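Local coordinates for trichothecene 3-O-acetyltransferase (Fusarium sporotrichioides, PDB 2ZBA), which transfers an acetyl group from acetyl coenzyme A to the 3-hydroxyl of trichothecene mycotoxins during their biosynthesis, at residues A[275-278]-A[279-283]; A[438-441]-A[442-446]. All coordinates share one frame; numbering follows the deposited sequence.

Interaction 1: A[275-278]-A[279-283]; sequences AFIW and QSTSR
Ser282 returns its hydroxyl to the helix that carries it: OG bonds to Trp278 O at 2.7 Å, and the amide N of Ser282 reaches the same oxygen from the opposite face of the carbonyl plane. Two residues earlier, Ser280 also gives both its OG and its N to one carbonyl, Phe276 O, with OG at a very short 2.5 Å. Thr281 adds a weaker version, OG1 lying 3.0 Å from Ile277 O, which its N also reaches. Each hydroxyl stands anti to the carbonyl carbon (chi1 -51° in Ser280) and so turns back to the carbonyl four residues earlier, a familiar feature of serine and threonine in helices. Gln279 N donates to Ala275 O.

Ser280 OG sits 3.4 Å above the centre of the Phe276 ring, while CD1 of the Trp278 indole comes obliquely within 3.5 Å of Ser282 OG. Trp278 NE1 is bonded to Thr295 OG1 and Gln279 NE2 to Thr338 OG1, tying the helix to strand 294-302 and helix 335-344. Ile277 and Thr281 instead meet Met420 of strand 419-422. Helix 269-285 lies on the CoA side of this BAHD-superfamily fold, the Ala275 side chain about 11 Å from the coenzyme. Three buried hydroxyls thus find acceptors within their own helix; Trp278 O takes two donors, whereas the second donor to Phe276 O is the doubtfully short one.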
loop_
_atom_site.group_PDB
_atom_site.type_symbol
_atom_site.label_atom_id
_atom_site.label_comp_id
_atom_site.label_asym_id
_atom_site.label_seq_id
_atom_site.Cartn_x
_atom_site.Cartn_y
_atom_site.Cartn_z
ATOM N N ALA A 275 -12.458 7.817 -9.008
ATOM C CA ALA A 275 -12.993 8.417 -10.238
ATOM C C ALA A 275 -12.858 9.939 -10.236
ATOM O O ALA A 275 -12.532 10.561 -11.256
ATOM C CB ALA A 275 -14.454 8.025 -10.398
ATOM N N PHE A 276 -13.098 10.548 -9.083
ATOM C CA PHE A 276 -12.962 12.003 -8.988
ATOM C C PHE A 276 -11.513 12.416 -9.194
ATOM O O PHE A 276 -11.231 13.435 -9.841
ATOM C CB PHE A 276 -13.528 12.533 -7.663
ATOM C CG PHE A 276 -13.373 14.026 -7.489
ATOM C CD1 PHE A 276 -14.067 14.913 -8.320
ATOM C CD2 PHE A 276 -12.535 14.542 -6.504
ATOM C CE1 PHE A 276 -13.928 16.311 -8.171
ATOM C CE2 PHE A 276 -12.393 15.922 -6.341
ATOM C CZ PHE A 276 -13.096 16.804 -7.178
ATOM N N ILE A 277 -10.580 11.601 -8.696
ATOM C CA ILE A 277 -9.154 11.916 -8.876
ATOM C C ILE A 277 -8.643 11.705 -10.310
ATOM O O ILE A 277 -7.819 12.471 -10.801
ATOM C CB ILE A 277 -8.255 11.141 -7.877
ATOM C CG1 ILE A 277 -8.547 11.600 -6.447
ATOM C CG2 ILE A 277 -6.773 11.338 -8.240
ATOM C CD1 ILE A 277 -8.146 10.645 -5.385
ATOM N N TRP A 278 -9.113 10.650 -10.960
ATOM C CA TRP A 278 -8.786 10.423 -12.363
ATOM C C TRP A 278 -9.321 11.561 -13.224
ATOM O O TRP A 278 -8.601 12.073 -14.076
ATOM C CB TRP A 278 -9.337 9.083 -12.841
ATOM C CG TRP A 278 -8.744 8.578 -14.157
ATOM C CD1 TRP A 278 -7.667 9.084 -14.830
ATOM C CD2 TRP A 278 -9.186 7.444 -14.907
ATOM N NE1 TRP A 278 -7.424 8.343 -15.970
ATOM C CE2 TRP A 278 -8.331 7.322 -16.033
ATOM C CE3 TRP A 278 -10.213 6.501 -14.729
ATOM C CZ2 TRP A 278 -8.471 6.302 -16.975
ATOM C CZ3 TRP A 278 -10.357 5.484 -15.688
ATOM C CH2 TRP A 278 -9.495 5.406 -16.792
ATOM N N GLN A 279 -10.565 11.971 -12.970
ATOM C CA GLN A 279 -11.166 13.074 -13.708
ATOM C C GLN A 279 -10.390 14.366 -13.451
ATOM O O GLN A 279 -10.027 15.081 -14.392
ATOM C CB GLN A 279 -12.630 13.272 -13.314
ATOM C CG GLN A 279 -13.584 12.186 -13.826
ATOM C CD GLN A 279 -15.026 12.682 -13.968
ATOM O OE1 GLN A 279 -15.323 13.846 -13.697
ATOM N NE2 GLN A 279 -15.926 11.793 -14.389
ATOM N N SER A 280 -10.115 14.634 -12.174
ATOM C CA SER A 280 -9.469 15.885 -11.766
ATOM C C SER A 280 -8.036 15.986 -12.255
ATOM O O SER A 280 -7.615 17.038 -12.721
ATOM C CB SER A 280 -9.527 16.051 -10.250
ATOM O OG SER A 280 -10.851 15.871 -9.772
ATOM N N THR A 281 -7.291 14.894 -12.135
ATOM C CA THR A 281 -5.913 14.842 -12.625
ATOM C C THR A 281 -5.902 14.948 -14.143
ATOM O O THR A 281 -5.102 15.698 -14.717
ATOM C CB THR A 281 -5.194 13.531 -12.179
ATOM O OG1 THR A 281 -4.968 13.549 -10.755
ATOM C CG2 THR A 281 -3.894 13.392 -12.878
ATOM N N SER A 282 -6.794 14.205 -14.796
ATOM C CA SER A 282 -6.971 14.319 -16.250
ATOM C C SER A 282 -7.246 15.769 -16.636
ATOM O O SER A 282 -6.518 16.349 -17.438
ATOM C CB SER A 282 -8.097 13.396 -16.736
ATOM O OG SER A 282 -7.702 12.041 -16.634
ATOM N N ARG A 283 -8.282 16.348 -16.033
ATOM C CA ARG A 283 -8.643 17.747 -16.266
ATOM C C ARG A 283 -7.448 18.693 -16.278
ATOM O O ARG A 283 -7.224 19.369 -17.283
ATOM C CB ARG A 283 -9.682 18.214 -15.252
ATOM C CG ARG A 283 -10.066 19.670 -15.392
ATOM C CD ARG A 283 -11.308 19.965 -14.592
ATOM N NE ARG A 283 -11.088 19.888 -13.150
ATOM C CZ ARG A 283 -11.582 18.934 -12.365
ATOM N NH1 ARG A 283 -12.318 17.941 -12.879
ATOM N NH2 ARG A 283 -11.317 18.949 -11.064
#

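Interaction 2: A[438-441]-A[442-446]; sequences RDED and MERLK
Glu440 and Arg444 form an i to i+4 salt bridge on the outer side of the short helix 439-446, which follows directly on strand 431-438 of the seven-stranded mixed sheet. The two side chains run side by side and point the same way, and the bond is made by Glu440 OE1 and Arg444 NH2 at 2.8 Å. Carboxylate and guanidinium planes are turned 35° from each other, and a single oxygen meets a single nitrogen. Glu440 sets its CG between the backbone N and the carbonyl carbon (chi1 70°) and then runs extended, whereas Arg444 bends at chi3 to bring its NH2 over to the carboxylate.

A water on the same NE/NH2 side of the guanidinium links it to Asp441: it accepts from Arg444 NE at 2.8 Å and donates to Asp441 OD1. The Asp441 carboxylate is also paired with Arg285 and Arg288, so this acid joins the first turn of the helix to the end of helix 269-285 and the loop beyond it.

Arg438 occupies the N-cap position at this strand-to-helix junction, where its carbonyl O accepts the nearly straight bond from Met442 N at 3.0 Å (N-H...O angle 173°). The next bond, from Glu443 N to Asp439 O, is 2.9 Å long; CG of Glu443 also leans on Asp439 O, at 3.1 Å. Arg444 N lies above the carbonyl plane of Glu440 O rather than on a lone pair, and the CG of Arg444 packs 3.2 Å from that same oxygen. On the buried side, Met442, present as selenomethionine, packs its bent chain on Thr238 and Phe242 of strand 237-244, while Leu445 rests on Ser280 and Val284.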
loop_
_atom_site.group_PDB
_atom_site.type_symbol
_atom_site.label_atom_id
_atom_site.label_comp_id
_atom_site.label_asym_id
_atom_site.label_seq_id
_atom_site.Cartn_x
_atom_site.Cartn_y
_atom_site.Cartn_z
ATOM N N ARG A 438 3.938 15.718 -11.012
ATOM C CA ARG A 438 4.900 16.732 -11.442
ATOM C C ARG A 438 4.399 18.138 -11.081
ATOM O O ARG A 438 3.198 18.376 -11.066
ATOM C CB ARG A 438 5.210 16.605 -12.948
ATOM C CG ARG A 438 4.143 17.171 -13.894
ATOM C CD ARG A 438 4.598 17.120 -15.352
ATOM N NE ARG A 438 4.901 15.761 -15.807
ATOM C CZ ARG A 438 5.538 15.466 -16.942
ATOM N NH1 ARG A 438 5.937 16.433 -17.758
ATOM N NH2 ARG A 438 5.779 14.201 -17.267
ATOM N N ASP A 439 5.326 19.062 -10.816
ATOM C CA ASP A 439 5.001 20.392 -10.254
ATOM C C ASP A 439 3.822 21.129 -10.908
ATOM O O ASP A 439 2.951 21.635 -10.194
ATOM C CB ASP A 439 6.236 21.304 -10.228
ATOM C CG ASP A 439 7.269 20.887 -9.180
ATOM O OD1 ASP A 439 7.018 19.964 -8.376
ATOM O OD2 ASP A 439 8.356 21.497 -9.172
ATOM N N GLU A 440 3.785 21.186 -12.242
ATOM C CA GLU A 440 2.734 21.945 -12.928
ATOM C C GLU A 440 1.359 21.315 -12.771
ATOM O O GLU A 440 0.365 22.034 -12.683
ATOM C CB GLU A 440 3.073 22.234 -14.403
ATOM C CG GLU A 440 3.051 21.034 -15.346
ATOM C CD GLU A 440 3.753 21.325 -16.674
ATOM O OE1 GLU A 440 3.249 22.168 -17.462
ATOM O OE2 GLU A 440 4.796 20.689 -16.938
ATOM N N ASP A 441 1.310 19.981 -12.715
ATOM C CA ASP A 441 0.065 19.263 -12.424
ATOM C C ASP A 441 -0.355 19.519 -10.984
ATOM O O ASP A 441 -1.514 19.832 -10.724
ATOM C CB ASP A 441 0.219 17.752 -12.626
ATOM C CG ASP A 441 0.250 17.340 -14.093
ATOM O OD1 ASP A 441 0.230 18.225 -14.973
ATOM O OD2 ASP A 441 0.312 16.104 -14.351
HETATM N N MSE A 442 0.589 19.375 -10.052
HETATM C CA MSE A 442 0.320 19.659 -8.640
HETATM C C MSE A 442 -0.253 21.064 -8.416
HETATM O O MSE A 442 -1.233 21.218 -7.702
HETATM C CB MSE A 442 1.573 19.450 -7.779
HETATM C CG MSE A 442 1.298 19.451 -6.268
HETATM SE SE MSE A 442 0.359 17.882 -5.589
HETATM C CE MSE A 442 1.894 16.603 -5.508
ATOM N N GLU A 443 0.357 22.078 -9.030
ATOM C CA GLU A 443 -0.053 23.469 -8.799
ATOM C C GLU A 443 -1.384 23.813 -9.468
ATOM O O GLU A 443 -2.167 24.597 -8.930
ATOM C CB GLU A 443 1.058 24.474 -9.160
ATOM C CG GLU A 443 1.637 24.427 -10.574
ATOM C CD GLU A 443 2.755 25.469 -10.778
ATOM O OE1 GLU A 443 2.491 26.676 -10.545
ATOM O OE2 GLU A 443 3.892 25.087 -11.158
ATOM N N ARG A 444 -1.643 23.206 -10.628
ATOM C CA ARG A 444 -2.928 23.362 -11.289
ATOM C C ARG A 444 -4.054 22.643 -10.540
ATOM O O ARG A 444 -5.187 23.130 -10.509
ATOM C CB ARG A 444 -2.849 22.955 -12.770
ATOM C CG ARG A 444 -2.008 23.939 -13.591
ATOM C CD ARG A 444 -2.228 23.842 -15.099
ATOM N NE ARG A 444 -1.193 23.063 -15.776
ATOM C CZ ARG A 444 -0.325 23.544 -16.667
ATOM N NH1 ARG A 444 -0.344 24.827 -17.020
ATOM N NH2 ARG A 444 0.559 22.726 -17.228
ATOM N N LEU A 445 -3.737 21.514 -9.909
ATOM C CA LEU A 445 -4.723 20.747 -9.138
ATOM C C LEU A 445 -5.124 21.513 -7.883
ATOM O O LEU A 445 -6.316 21.704 -7.604
ATOM C CB LEU A 445 -4.180 19.363 -8.755
ATOM C CG LEU A 445 -5.231 18.366 -8.276
ATOM C CD1 LEU A 445 -6.233 18.061 -9.385
ATOM C CD2 LEU A 445 -4.601 17.085 -7.732
ATOM N N LYS A 446 -4.106 21.948 -7.141
ATOM C CA LYS A 446 -4.277 22.754 -5.935
ATOM C C LYS A 446 -5.082 24.036 -6.184
ATOM O O LYS A 446 -5.856 24.444 -5.334
ATOM C CB LYS A 446 -2.913 23.094 -5.344
ATOM C CG LYS A 446 -2.237 21.916 -4.653
ATOM C CD LYS A 446 -0.752 22.181 -4.438
ATOM C CE LYS A 446 -0.508 23.420 -3.587
ATOM N NZ LYS A 446 0.927 23.521 -3.227
HETATM O O HOH W 1 -1.208 20.272 -16.226
#

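How the interactions relate
Both contacts lie within single helices, and the helices pack on each other: Ser280 O of interaction 1 is 3.8 Å from Leu445 CD1 of interaction 2, with the two centres about 13 Å apart. The touching residues of interaction 1 are all buried, wedged between helices 327-332 and 335-344 and strand 419-422; its hydroxyls bond to main-chain carbonyls of their own helix, while the indole and amide N-H groups find partners on neighbouring elements. Interaction 2 is only partly buried; its outward side carries charged side chains joined by a salt bridge and a water, its inward side selenomethionine and leucine. Arg283 of interaction 1 reaches on to Asp448, just past helix 439-446, adding an ionic tie.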